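Side-chain contacts in S-adenosylmethionine-dependent methyltransferase (Clostridium acetobutylicum, PDB 1Y8C), which probably transfers methyl groups from S-adenosylmethionine to an as yet unidentified acceptor: residues A[25-28]-A[29-33]; A[122-125]-A[126-130]. All coordinates share one frame; numbering follows the deposited sequence.

Contact 1. Residues A[25-28]-A[29-33]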
# COMPACT_ATOMS: atom_id res chain seq x y z
N ASP A 25 -5.79 -7.97 -10.40
CA ASP A 25 -6.86 -8.86 -10.85
C ASP A 25 -7.78 -9.19 -9.68
O ASP A 25 -9.01 -9.17 -9.83
CB ASP A 25 -6.30 -10.16 -11.43
CG ASP A 25 -5.50 -9.92 -12.70
OD1 ASP A 25 -5.39 -8.74 -13.13
OD2 ASP A 25 -4.98 -10.91 -13.27
N PHE A 26 -7.20 -9.51 -8.53
CA PHE A 26 -8.01 -9.83 -7.37
C PHE A 26 -8.93 -8.65 -7.06
O PHE A 26 -10.10 -8.84 -6.75
CB PHE A 26 -7.14 -10.10 -6.14
CG PHE A 26 -7.95 -10.32 -4.88
CD1 PHE A 26 -8.58 -11.54 -4.65
CD2 PHE A 26 -8.07 -9.32 -3.92
CE1 PHE A 26 -9.33 -11.76 -3.49
CE2 PHE A 26 -8.82 -9.53 -2.76
CZ PHE A 26 -9.45 -10.75 -2.54
N ILE A 27 -8.39 -7.44 -7.16
CA ILE A 27 -9.18 -6.26 -6.85
C ILE A 27 -10.30 -6.07 -7.85
O ILE A 27 -11.44 -5.79 -7.47
CB ILE A 27 -8.32 -4.99 -6.83
CG1 ILE A 27 -7.23 -5.13 -5.76
CG2 ILE A 27 -9.19 -3.79 -6.50
CD1 ILE A 27 -6.13 -4.10 -5.88
N ILE A 28 -9.99 -6.21 -9.14
CA ILE A 28 -11.01 -6.05 -10.16
C ILE A 28 -12.12 -7.08 -9.90
O ILE A 28 -13.31 -6.76 -9.94
CB ILE A 28 -10.44 -6.30 -11.57
CG1 ILE A 28 -9.36 -5.28 -11.88
CG2 ILE A 28 -11.57 -6.18 -12.59
CD1 ILE A 28 -9.88 -3.86 -11.90
N GLU A 29 -11.70 -8.31 -9.63
CA GLU A 29 -12.62 -9.41 -9.38
C GLU A 29 -13.61 -9.05 -8.27
O GLU A 29 -14.83 -9.24 -8.40
CB GLU A 29 -11.83 -10.66 -9.00
CG GLU A 29 -12.66 -11.90 -8.71
CD GLU A 29 -11.83 -13.01 -8.06
OE1 GLU A 29 -12.39 -14.11 -7.81
OE2 GLU A 29 -10.62 -12.78 -7.80
N LYS A 30 -13.08 -8.54 -7.18
CA LYS A 30 -13.90 -8.15 -6.05
C LYS A 30 -14.81 -6.97 -6.41
O LYS A 30 -15.93 -6.87 -5.92
CB LYS A 30 -13.00 -7.85 -4.85
CG LYS A 30 -12.47 -9.13 -4.24
CD LYS A 30 -13.61 -9.89 -3.57
CE LYS A 30 -13.27 -11.34 -3.25
NZ LYS A 30 -13.20 -12.18 -4.48
N CYS A 31 -14.33 -6.10 -7.29
CA CYS A 31 -15.12 -4.96 -7.73
C CYS A 31 -16.34 -5.44 -8.49
O CYS A 31 -17.45 -4.93 -8.30
CB CYS A 31 -14.30 -4.06 -8.65
SG CYS A 31 -13.05 -3.12 -7.77
N VAL A 32 -16.13 -6.43 -9.36
CA VAL A 32 -17.19 -7.02 -10.14
C VAL A 32 -18.20 -7.73 -9.24
O VAL A 32 -19.39 -7.62 -9.44
CB VAL A 32 -16.63 -8.01 -11.18
CG1 VAL A 32 -17.77 -8.78 -11.83
CG2 VAL A 32 -15.85 -7.25 -12.23
N GLU A 33 -17.71 -8.44 -8.23
CA GLU A 33 -18.62 -9.13 -7.33
C GLU A 33 -19.46 -8.14 -6.54
O GLU A 33 -20.41 -8.52 -5.86
CB GLU A 33 -17.85 -10.01 -6.35
CG GLU A 33 -17.14 -11.21 -6.96
CD GLU A 33 -16.22 -11.90 -5.96
OE1 GLU A 33 -16.56 -11.90 -4.74
OE2 GLU A 33 -15.17 -12.45 -6.39
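Phe26 and Lys30, one turn apart on helix 20-32, make the main side-chain contact, a CH-pi interaction. Lys30 CG sits over one face of the Phe26 ring, 4.0 Å from its centroid and nearer the rim than the middle. Bends at chi2 (-69°) and chi4 (-72°) arch the lysine chain across the ring, and its CE comes back near the rim, 3.9 Å from Phe26 CZ. Charge pairing takes over at the end of that chain: Lys30 NZ gives a hydrogen-bonded salt bridge of 2.8 Å to Glu33 OE2, on the syn side though well out of the carboxylate plane, and a long one of 3.9 Å to Glu29 OE1. Apolar contact is lighter, with Ile27 CG2 4.1 Å from Cys31 SG; both residues also touch Leu104 of strand 104-107, and so face the sheet. Beneath all this runs the i to i+4 ladder of backbone bonds, from Glu29 N to Asp25 O through Val32 N to Ile28 O. The chemistry implies a divided lysine: CG covers an aromatic face and CE the ring's rim, while the ammonium group is bonded to Glu33, with Glu29 a more distant carboxylate on the same side; the two negative charges probably favour its charged form.

Contact 2. Residues A[122-125]-A[126-130]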
# COMPACT_ATOMS: atom_id res chain seq x y z
N LYS A 122 -7.29 6.87 12.59
CA LYS A 122 -8.72 7.10 12.66
C LYS A 122 -9.09 8.19 11.65
O LYS A 122 -10.04 8.04 10.90
CB LYS A 122 -9.13 7.53 14.07
CG LYS A 122 -9.31 6.37 15.04
CD LYS A 122 -9.58 6.82 16.47
CE LYS A 122 -9.69 5.61 17.40
NZ LYS A 122 -9.70 5.96 18.86
N LYS A 123 -8.31 9.27 11.64
CA LYS A 123 -8.54 10.36 10.71
C LYS A 123 -8.50 9.82 9.29
O LYS A 123 -9.32 10.17 8.44
CB LYS A 123 -7.48 11.45 10.92
CG LYS A 123 -7.61 12.16 12.26
CD LYS A 123 -6.53 13.21 12.52
CE LYS A 123 -6.64 14.43 11.60
NZ LYS A 123 -6.17 14.21 10.20
N TYR A 124 -7.54 8.94 9.06
CA TYR A 124 -7.35 8.28 7.78
C TYR A 124 -8.63 7.54 7.34
O TYR A 124 -9.18 7.83 6.29
CB TYR A 124 -6.17 7.31 7.92
CG TYR A 124 -6.01 6.30 6.82
CD1 TYR A 124 -5.61 6.68 5.55
CD2 TYR A 124 -6.19 4.94 7.08
CE1 TYR A 124 -5.38 5.73 4.55
CE2 TYR A 124 -5.97 3.98 6.11
CZ TYR A 124 -5.56 4.38 4.85
OH TYR A 124 -5.30 3.41 3.90
N PHE A 125 -9.11 6.60 8.15
CA PHE A 125 -10.32 5.87 7.81
C PHE A 125 -11.47 6.82 7.59
O PHE A 125 -12.28 6.63 6.69
CB PHE A 125 -10.68 4.85 8.90
CG PHE A 125 -9.78 3.63 8.92
CD1 PHE A 125 -9.52 2.97 10.12
CD2 PHE A 125 -9.19 3.16 7.75
CE1 PHE A 125 -8.68 1.87 10.15
CE2 PHE A 125 -8.35 2.06 7.78
CZ PHE A 125 -8.09 1.42 8.97
N LYS A 126 -11.56 7.84 8.44
CA LYS A 126 -12.63 8.81 8.29
C LYS A 126 -12.44 9.54 6.95
O LYS A 126 -13.39 9.72 6.20
CB LYS A 126 -12.63 9.81 9.46
CG LYS A 126 -13.75 10.83 9.35
CD LYS A 126 -13.76 11.84 10.50
CE LYS A 126 -14.61 13.08 10.16
NZ LYS A 126 -16.03 12.75 9.73
N ALA A 127 -11.20 9.94 6.66
CA ALA A 127 -10.88 10.63 5.42
C ALA A 127 -11.34 9.82 4.23
O ALA A 127 -11.96 10.33 3.29
CB ALA A 127 -9.39 10.89 5.33
N VAL A 128 -11.04 8.53 4.28
CA VAL A 128 -11.39 7.60 3.23
C VAL A 128 -12.91 7.56 3.00
O VAL A 128 -13.38 7.81 1.90
CB VAL A 128 -10.84 6.20 3.59
CG1 VAL A 128 -11.25 5.17 2.56
CG2 VAL A 128 -9.33 6.28 3.69
N SER A 129 -13.68 7.28 4.05
CA SER A 129 -15.13 7.22 3.94
C SER A 129 -15.71 8.54 3.41
O SER A 129 -16.77 8.54 2.79
CB SER A 129 -15.76 6.92 5.29
OG SER A 129 -15.66 8.06 6.12
N ASN A 130 -15.04 9.66 3.68
CA ASN A 130 -15.54 10.92 3.18
C ASN A 130 -15.29 11.08 1.69
O ASN A 130 -15.69 12.08 1.10
CB ASN A 130 -14.90 12.11 3.92
CG ASN A 130 -15.33 12.19 5.38
OD1 ASN A 130 -16.48 11.94 5.73
ND2 ASN A 130 -14.39 12.58 6.24
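Tyr124 CG lies anti to the backbone N (chi1 166°), and Val128 is turned with CG2 beside its own backbone N and CG1 anti to it; together these rotations set the valine methyl CG2 over one face of the tyrosine ring. The two side chains run next to each other in the same direction, and the CH-pi contact places Val128 CG2 4.2 Å from the ring centroid, displaced toward the rim over the CD1-CE1 side. Both reach Phe138 of strand 136-143, so this pair forms part of the helix face laid against the sheet, while Phe125 packs on Tyr211 and Leu212 of helix 205-214. Along the backbone, Val128 N bonds to Tyr124 O at 2.8 Å and Ser129 N to Phe125 O at 3.1 Å, the latter almost straight at the hydrogen (176°). In the last turn Ser129 OG folds back and donates to Lys126 O at 2.8 Å. The same oxygen accepts from Asn130 N at 3.0 Å. Two donors thus grip one carbonyl where the helix gives way to loop, and the serine proton is used within its own helix; separately, Tyr124 and Val128 give the buried side an apolar contact.

In the fold
Contact 1 comes first along the chain, in helix 20-32, and contact 2 follows in helix 118-129. Their centres are about 22 Å apart and their nearest atoms about 12 Å, so they do not touch. What joins them is the seven-stranded mixed sheet, whose order 3-2-1-4-5-7-6 is that of the Rossmann-like class I methyltransferases. Both helices reach strand 104-107: contact 1 meets Leu104, whereas in contact 2 Tyr124 meets Cys107 and Val128 meets Ile105. That even and odd split along one strand is consistent with the two helices covering opposite faces of the sheet. As a worked example, each helix combines contacts within itself with apolar residues that reach the shared sheet.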